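Local coordinates for peptidase M42 (Thaumarchaeota archaeon SCGC AB-539-E09, PDB 5DS0), which probably removes amino-terminal residues from peptides, working as a metal-dependent, twelve-subunit TET aminopeptidase of the M42 family, at residues 172-177 against 329-334; 252-257 against 318-323. One frame throughout, in Å; residues are numbered along the deposited sequence.

In the fold
Both interactions are largely buried; interaction 1 lies within the mixed sheet of the domain that carries the cobalt ions, and interaction 2 packs a loop on that sheet, their centres about 11 Å apart. Interaction 1 is regular sheet, 172-177 paired antiparallel with 329-334 through backbone hydrogen bonds. Interaction 2 has no hydrogen bond between its segments: the loop 252-257 packs on strand 314-322 through a proline ring and a guanidinium face. Strands 314-322 and 329-332 are sheet neighbours, so the contacts adjoin; L330 O and R322 N, 2.8 Å apart, probably share a hydrogen bond, and M256 CG packs 3.7 Å from S332 N. A second subunit reaches both, by packing in interaction 1 and by a salt bridge from R322 to its D139 in interaction 2.

Interaction 1: 172-177 against 329-334; sequences RVAMGK and GLLSLK
L331 O is gripped twice from the other strand: A174 N donates a hydrogen bond of 2.9 Å to it, nearly along the C=O axis, and V173 CA adds a CA-H...O contact. A174 O has a matching pair, a hydrogen bond from L331 N in its carbonyl plane and L330 CA at 3.2 Å. G176 and G329 form the next hydrogen-bonded pair; there G329 N lies 2.8 Å from G176 O but above the carbonyl plane. At the far end L333 N reaches R172 O at 3.0 Å with an almost straight N-H (167°), carrying the ladder into the first turn of helix 333-349, where S332 is the N-cap and its OG bonds D335 N.

The strands run antiparallel at 157°, and this pairing joins the hairpin of strands 166-168 and 173-176 to strand 329-332 in the mixed sheet; R172 and V173 both face I168, a classic beta bulge. On the face of V173, M175 and L330, the selenomethionine M175 has CG anti to the backbone N (chi1 -176°) and lies alongside L330, CG to CD2 3.6 Å. V173 crosses L330 obliquely, its CG1 4.0 Å from L330 CB. A second subunit packs on this face, with its G141 against V173 and its D139 against L330. On the other face A174 CB meets L331 CD1 at 4.0 Å and L333 CD2 at 4.1 Å, while F179 of helix 179-197 touches both A174 and L331.

Interaction 2: 252-257 against 318-323; sequences ALTKMG and TIPTRH
T254 turns its CB bond toward the strand and crosses P320 at about a right angle, CB to P320 CG 3.9 Å. K255 sends its side chain away and contributes its carbonyl instead: K255 O rests 3.8 Å from P320 CG and accepts a hydrogen bond from Q291 NE2 on strand 291-295. Strand 314-322, which holds P320, runs parallel to strand 232-240, bearer of the cobalt ligand E237, and the loop that comes after strand 232-240 in the chain, holding 252-257, folds back on P320 and R322 of 318-323. M256, a selenomethionine, starts with CG anti to the backbone N, and a bend at chi3 (74°) brings CE over the centre of the R322 guanidinium, 3.6 Å above its plane. R322 is extended from CG to NE, and its ends are tied by salt bridges from NH1 to D139 of a second subunit and from NH2 to D243, whose OD2 also accepts M256 N. An alanine at R322 would remove the plane beneath M256 CE and would probably loosen both the loop and the subunit contact. At G257, phi of 98° would jam a CB against M256 O; its N bonds D335 OD2.

Interaction 1: 172-177 against 329-334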
ATOM      1  N   ARG C 172     -34.501  36.949  -8.048  1.00 37.87           N
ATOM      2  CA  ARG C 172     -33.415  37.339  -7.133  1.00 37.18           C
ATOM      3  C   ARG C 172     -32.019  36.854  -7.551  1.00 35.26           C
ATOM      4  O   ARG C 172     -31.032  37.498  -7.223  1.00 33.60           O
ATOM      5  CB  ARG C 172     -33.691  36.800  -5.723  1.00 38.11           C
ATOM      6  CG  ARG C 172     -34.622  37.644  -4.884  1.00 39.76           C
ATOM      7  CD  ARG C 172     -34.629  37.194  -3.429  1.00 41.36           C
ATOM      8  NE  ARG C 172     -34.761  35.737  -3.262  1.00 42.94           N
ATOM      9  CZ  ARG C 172     -35.904  35.050  -3.177  1.00 44.88           C
ATOM     10  NH1 ARG C 172     -37.083  35.672  -3.250  1.00 46.94           N
ATOM     11  NH2 ARG C 172     -35.864  33.729  -3.018  1.00 44.00           N
ATOM     12  N   VAL C 173     -31.956  35.724  -8.255  1.00 34.37           N
ATOM     13  CA  VAL C 173     -30.698  35.001  -8.490  1.00 33.66           C
ATOM     14  C   VAL C 173     -30.484  34.656  -9.951  1.00 33.52           C
ATOM     15  O   VAL C 173     -31.343  34.051 -10.580  1.00 33.57           O
ATOM     16  CB  VAL C 173     -30.686  33.671  -7.727  1.00 33.02           C
ATOM     17  CG1 VAL C 173     -29.478  32.848  -8.096  1.00 32.23           C
ATOM     18  CG2 VAL C 173     -30.733  33.914  -6.224  1.00 33.05           C
ATOM     19  N   ALA C 174     -29.335  35.050 -10.479  1.00 33.79           N
ATOM     20  CA  ALA C 174     -29.008  34.843 -11.884  1.00 34.48           C
ATOM     21  C   ALA C 174     -28.297  33.516 -12.069  1.00 34.67           C
ATOM     22  O   ALA C 174     -27.463  33.146 -11.245  1.00 34.26           O
ATOM     23  CB  ALA C 174     -28.125  35.978 -12.379  1.00 34.82           C
HETATM   24  N   MSE C 175     -28.613  32.826 -13.159  1.00 35.20           N
HETATM   25  CA  MSE C 175     -28.059  31.503 -13.430  1.00 35.96           C
HETATM   26  C   MSE C 175     -27.510  31.462 -14.823  1.00 34.53           C
HETATM   27  O   MSE C 175     -28.200  31.816 -15.772  1.00 34.86           O
HETATM   28  CB  MSE C 175     -29.159  30.473 -13.310  1.00 38.69           C
HETATM   29  CG  MSE C 175     -28.661  29.042 -13.484  1.00 41.71           C
HETATM   30 SE   MSE C 175     -30.190  27.826 -13.117  0.85 49.42          SE
HETATM   31  CE  MSE C 175     -29.440  26.043 -13.457  1.00 48.32           C
ATOM     32  N   GLY C 176     -26.262  31.023 -14.955  1.00 32.92           N
ATOM     33  CA  GLY C 176     -25.604  30.941 -16.240  1.00 32.32           C
ATOM     34  C   GLY C 176     -24.108  30.826 -16.112  1.00 31.90           C
ATOM     35  O   GLY C 176     -23.580  30.544 -15.038  1.00 32.46           O
ATOM     36  N   LYS C 177     -23.415  30.968 -17.233  1.00 32.26           N
ATOM     37  CA  LYS C 177     -21.960  30.792 -17.254  1.00 31.87           C
ATOM     38  C   LYS C 177     -21.276  32.137 -17.315  1.00 31.50           C
ATOM     39  O   LYS C 177     -21.918  33.173 -17.454  1.00 31.41           O
ATOM     40  CB  LYS C 177     -21.535  29.965 -18.460  1.00 32.16           C
ATOM     41  CG  LYS C 177     -21.637  30.705 -19.792  1.00 32.77           C
ATOM     42  CD  LYS C 177     -21.132  29.854 -20.940  1.00 33.01           C
ATOM     43  CE  LYS C 177     -21.440  30.477 -22.287  1.00 33.59           C
ATOM     44  NZ  LYS C 177     -20.461  31.542 -22.606  1.00 34.27           N
ATOM     45  N   GLY C 329     -23.311  28.706 -12.927  1.00 27.29           N
ATOM     46  CA  GLY C 329     -23.083  29.282 -11.609  1.00 27.74           C
ATOM     47  C   GLY C 329     -24.273  30.107 -11.206  1.00 27.86           C
ATOM     48  O   GLY C 329     -25.166  30.314 -12.002  1.00 27.25           O
ATOM     49  N   LEU C 330     -24.274  30.588  -9.962  1.00 28.93           N
ATOM     50  CA  LEU C 330     -25.366  31.429  -9.460  1.00 29.73           C
ATOM     51  C   LEU C 330     -24.804  32.640  -8.757  1.00 30.06           C
ATOM     52  O   LEU C 330     -23.815  32.531  -8.052  1.00 29.75           O
ATOM     53  CB  LEU C 330     -26.207  30.652  -8.463  1.00 30.19           C
ATOM     54  CG  LEU C 330     -26.799  29.348  -8.976  1.00 30.53           C
ATOM     55  CD1 LEU C 330     -27.330  28.525  -7.822  1.00 31.27           C
ATOM     56  CD2 LEU C 330     -27.902  29.634  -9.977  1.00 30.80           C
ATOM     57  N   LEU C 331     -25.441  33.791  -8.937  1.00 30.98           N
ATOM     58  CA  LEU C 331     -25.121  34.959  -8.114  1.00 31.70           C
ATOM     59  C   LEU C 331     -26.366  35.785  -7.811  1.00 32.04           C
ATOM     60  O   LEU C 331     -27.381  35.625  -8.469  1.00 31.49           O
ATOM     61  CB  LEU C 331     -24.015  35.811  -8.764  1.00 31.73           C
ATOM     62  CG  LEU C 331     -24.210  36.398 -10.158  1.00 32.04           C
ATOM     63  CD1 LEU C 331     -25.198  37.554 -10.152  1.00 33.14           C
ATOM     64  CD2 LEU C 331     -22.886  36.895 -10.680  1.00 31.97           C
ATOM     65  N   SER C 332     -26.249  36.668  -6.818  1.00 32.83           N
ATOM     66  CA  SER C 332     -27.359  37.511  -6.367  1.00 33.90           C
ATOM     67  C   SER C 332     -27.395  38.850  -7.109  1.00 34.04           C
ATOM     68  O   SER C 332     -26.403  39.567  -7.151  1.00 33.71           O
ATOM     69  CB  SER C 332     -27.229  37.769  -4.874  1.00 34.46           C
ATOM     70  OG  SER C 332     -28.028  38.863  -4.461  1.00 36.96           O
ATOM     71  N   LEU C 333     -28.543  39.192  -7.682  1.00 35.05           N
ATOM     72  CA  LEU C 333     -28.705  40.482  -8.356  1.00 35.57           C
ATOM     73  C   LEU C 333     -28.644  41.640  -7.377  1.00 36.93           C
ATOM     74  O   LEU C 333     -28.248  42.742  -7.746  1.00 37.21           O
ATOM     75  CB  LEU C 333     -30.019  40.538  -9.119  1.00 36.19           C
ATOM     76  CG  LEU C 333     -30.069  39.553 -10.276  1.00 36.37           C
ATOM     77  CD1 LEU C 333     -31.435  39.616 -10.927  1.00 37.76           C
ATOM     78  CD2 LEU C 333     -28.976  39.834 -11.304  1.00 35.89           C
ATOM     79  N   LYS C 334     -29.048  41.382  -6.136  1.00 38.08           N
ATOM     80  CA  LYS C 334     -28.958  42.358  -5.078  1.00 38.81           C
ATOM     81  C   LYS C 334     -27.499  42.678  -4.743  1.00 38.33           C
ATOM     82  O   LYS C 334     -27.151  43.853  -4.615  1.00 38.54           O
ATOM     83  CB  LYS C 334     -29.678  41.844  -3.848  1.00 40.20           C
ATOM     84  CG  LYS C 334     -29.818  42.877  -2.754  1.00 41.79           C
ATOM     85  CD  LYS C 334     -30.259  42.234  -1.458  1.00 43.80           C
ATOM     86  CE  LYS C 334     -30.270  43.270  -0.350  1.00 46.08           C
ATOM     87  NZ  LYS C 334     -30.431  42.637   0.994  1.00 48.07           N
TER

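Interaction 2: 252-257 against 318-323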
ATOM      1  N   ALA C 252     -13.873  29.928   2.919  1.00 80.12           N
ATOM      2  CA  ALA C 252     -14.735  30.716   2.012  1.00 69.75           C
ATOM      3  C   ALA C 252     -15.704  31.542   2.842  1.00 61.83           C
ATOM      4  O   ALA C 252     -16.802  31.107   3.171  1.00 59.28           O
ATOM      5  CB  ALA C 252     -15.492  29.810   1.053  1.00 69.67           C
ATOM      6  N   LEU C 253     -15.263  32.733   3.197  1.00 57.18           N
ATOM      7  CA  LEU C 253     -16.012  33.600   4.086  1.00 57.25           C
ATOM      8  C   LEU C 253     -17.321  34.131   3.500  1.00 55.56           C
ATOM      9  O   LEU C 253     -18.252  34.373   4.264  1.00 55.94           O
ATOM     10  CB  LEU C 253     -15.141  34.785   4.534  1.00 56.84           C
ATOM     11  CG  LEU C 253     -14.025  34.431   5.528  1.00 58.70           C
ATOM     12  CD1 LEU C 253     -12.875  35.428   5.429  1.00 59.13           C
ATOM     13  CD2 LEU C 253     -14.555  34.309   6.954  1.00 57.58           C
ATOM     14  N   THR C 254     -17.396  34.328   2.179  1.00 50.46           N
ATOM     15  CA  THR C 254     -18.517  35.069   1.599  1.00 47.77           C
ATOM     16  C   THR C 254     -19.741  34.210   1.369  1.00 47.15           C
ATOM     17  O   THR C 254     -19.635  33.018   1.108  1.00 45.71           O
ATOM     18  CB  THR C 254     -18.152  35.750   0.277  1.00 47.62           C
ATOM     19  OG1 THR C 254     -17.632  34.788  -0.638  1.00 47.55           O
ATOM     20  CG2 THR C 254     -17.114  36.812   0.507  1.00 48.23           C
ATOM     21  N   LYS C 255     -20.902  34.846   1.491  1.00 46.78           N
ATOM     22  CA  LYS C 255     -22.187  34.211   1.274  1.00 48.20           C
ATOM     23  C   LYS C 255     -22.974  34.977   0.230  1.00 45.22           C
ATOM     24  O   LYS C 255     -22.982  36.207   0.219  1.00 46.06           O
ATOM     25  CB  LYS C 255     -22.972  34.168   2.586  1.00 52.45           C
ATOM     26  CG  LYS C 255     -22.267  33.400   3.693  1.00 57.92           C
ATOM     27  CD  LYS C 255     -23.152  33.180   4.903  1.00 63.94           C
ATOM     28  CE  LYS C 255     -22.569  32.156   5.866  1.00 68.55           C
ATOM     29  NZ  LYS C 255     -22.585  30.758   5.348  1.00 73.44           N
HETATM   30  N   MSE C 256     -23.637  34.254  -0.652  1.00 42.77           N
HETATM   31  CA  MSE C 256     -24.418  34.886  -1.698  1.00 41.32           C
HETATM   32  C   MSE C 256     -25.584  35.558  -1.039  1.00 40.91           C
HETATM   33  O   MSE C 256     -26.301  34.949  -0.240  1.00 41.64           O
HETATM   34  CB  MSE C 256     -24.879  33.839  -2.696  1.00 41.42           C
HETATM   35  CG  MSE C 256     -25.617  34.457  -3.866  1.00 41.76           C
HETATM   36 SE   MSE C 256     -26.389  33.044  -4.998  0.81 44.68          SE
HETATM   37  CE  MSE C 256     -27.905  32.428  -3.905  1.00 44.29           C
ATOM     38  N   GLY C 257     -25.770  36.834  -1.350  1.00 40.20           N
ATOM     39  CA  GLY C 257     -26.893  37.614  -0.825  1.00 40.76           C
ATOM     40  C   GLY C 257     -26.590  38.491   0.373  1.00 40.85           C
ATOM     41  O   GLY C 257     -27.419  39.292   0.763  1.00 42.39           O
ATOM     42  N   THR C 318     -15.624  42.131  -4.810  1.00 35.28           N
ATOM     43  CA  THR C 318     -16.141  40.890  -5.380  1.00 36.26           C
ATOM     44  C   THR C 318     -17.632  40.701  -5.240  1.00 36.12           C
ATOM     45  O   THR C 318     -18.243  41.194  -4.296  1.00 37.16           O
ATOM     46  CB  THR C 318     -15.498  39.663  -4.706  1.00 37.11           C
ATOM     47  OG1 THR C 318     -15.823  39.660  -3.310  1.00 38.69           O
ATOM     48  CG2 THR C 318     -13.986  39.686  -4.869  1.00 37.17           C
ATOM     49  N   ILE C 319     -18.215  39.994  -6.197  1.00 36.41           N
ATOM     50  CA  ILE C 319     -19.576  39.495  -6.070  1.00 36.60           C
ATOM     51  C   ILE C 319     -19.538  37.998  -5.764  1.00 35.28           C
ATOM     52  O   ILE C 319     -19.036  37.212  -6.567  1.00 34.85           O
ATOM     53  CB  ILE C 319     -20.404  39.718  -7.343  1.00 38.01           C
ATOM     54  CG1 ILE C 319     -20.640  41.212  -7.582  1.00 39.10           C
ATOM     55  CG2 ILE C 319     -21.750  39.028  -7.219  1.00 39.43           C
ATOM     56  CD1 ILE C 319     -19.601  41.834  -8.484  1.00 40.63           C
ATOM     57  N   PRO C 320     -20.063  37.601  -4.600  1.00 33.97           N
ATOM     58  CA  PRO C 320     -20.062  36.179  -4.281  1.00 34.04           C
ATOM     59  C   PRO C 320     -20.872  35.402  -5.296  1.00 33.20           C
ATOM     60  O   PRO C 320     -22.015  35.775  -5.588  1.00 34.12           O
ATOM     61  CB  PRO C 320     -20.716  36.117  -2.905  1.00 34.86           C
ATOM     62  CG  PRO C 320     -20.531  37.475  -2.329  1.00 35.15           C
ATOM     63  CD  PRO C 320     -20.553  38.423  -3.483  1.00 34.24           C
ATOM     64  N   THR C 321     -20.251  34.352  -5.828  1.00 32.26           N
ATOM     65  CA  THR C 321     -20.793  33.550  -6.918  1.00 31.35           C
ATOM     66  C   THR C 321     -20.595  32.082  -6.572  1.00 31.54           C
ATOM     67  O   THR C 321     -19.545  31.708  -6.096  1.00 31.96           O
ATOM     68  CB  THR C 321     -20.050  33.850  -8.229  1.00 30.58           C
ATOM     69  OG1 THR C 321     -20.149  35.254  -8.518  1.00 30.66           O
ATOM     70  CG2 THR C 321     -20.616  33.052  -9.386  1.00 30.06           C
ATOM     71  N   ARG C 322     -21.619  31.269  -6.784  1.00 31.40           N
ATOM     72  CA  ARG C 322     -21.537  29.843  -6.531  1.00 32.12           C
ATOM     73  C   ARG C 322     -21.187  29.120  -7.820  1.00 32.21           C
ATOM     74  O   ARG C 322     -21.702  29.453  -8.878  1.00 32.51           O
ATOM     75  CB  ARG C 322     -22.865  29.321  -6.012  1.00 32.84           C
ATOM     76  CG  ARG C 322     -23.341  29.976  -4.722  1.00 33.63           C
ATOM     77  CD  ARG C 322     -24.640  29.332  -4.260  1.00 34.55           C
ATOM     78  NE  ARG C 322     -25.160  29.846  -2.988  1.00 35.71           N
ATOM     79  CZ  ARG C 322     -26.334  29.486  -2.460  1.00 37.45           C
ATOM     80  NH1 ARG C 322     -27.118  28.611  -3.081  1.00 37.92           N
ATOM     81  NH2 ARG C 322     -26.744  30.001  -1.309  1.00 38.94           N
ATOM     82  N   HIS C 323     -20.284  28.158  -7.732  1.00 33.14           N
ATOM     83  CA  HIS C 323     -19.911  27.299  -8.848  1.00 33.79           C
ATOM     84  C   HIS C 323     -19.253  28.014 -10.036  1.00 33.71           C
ATOM     85  O   HIS C 323     -19.657  27.836 -11.198  1.00 34.49           O
ATOM     86  CB  HIS C 323     -21.125  26.487  -9.311  1.00 34.02           C
ATOM     87  CG  HIS C 323     -22.018  26.058  -8.191  1.00 34.54           C
ATOM     88  ND1 HIS C 323     -21.589  25.246  -7.168  1.00 35.19           N
ATOM     89  CD2 HIS C 323     -23.316  26.345  -7.927  1.00 34.69           C
ATOM     90  CE1 HIS C 323     -22.581  25.057  -6.317  1.00 36.00           C
ATOM     91  NE2 HIS C 323     -23.642  25.706  -6.758  1.00 35.20           N
TER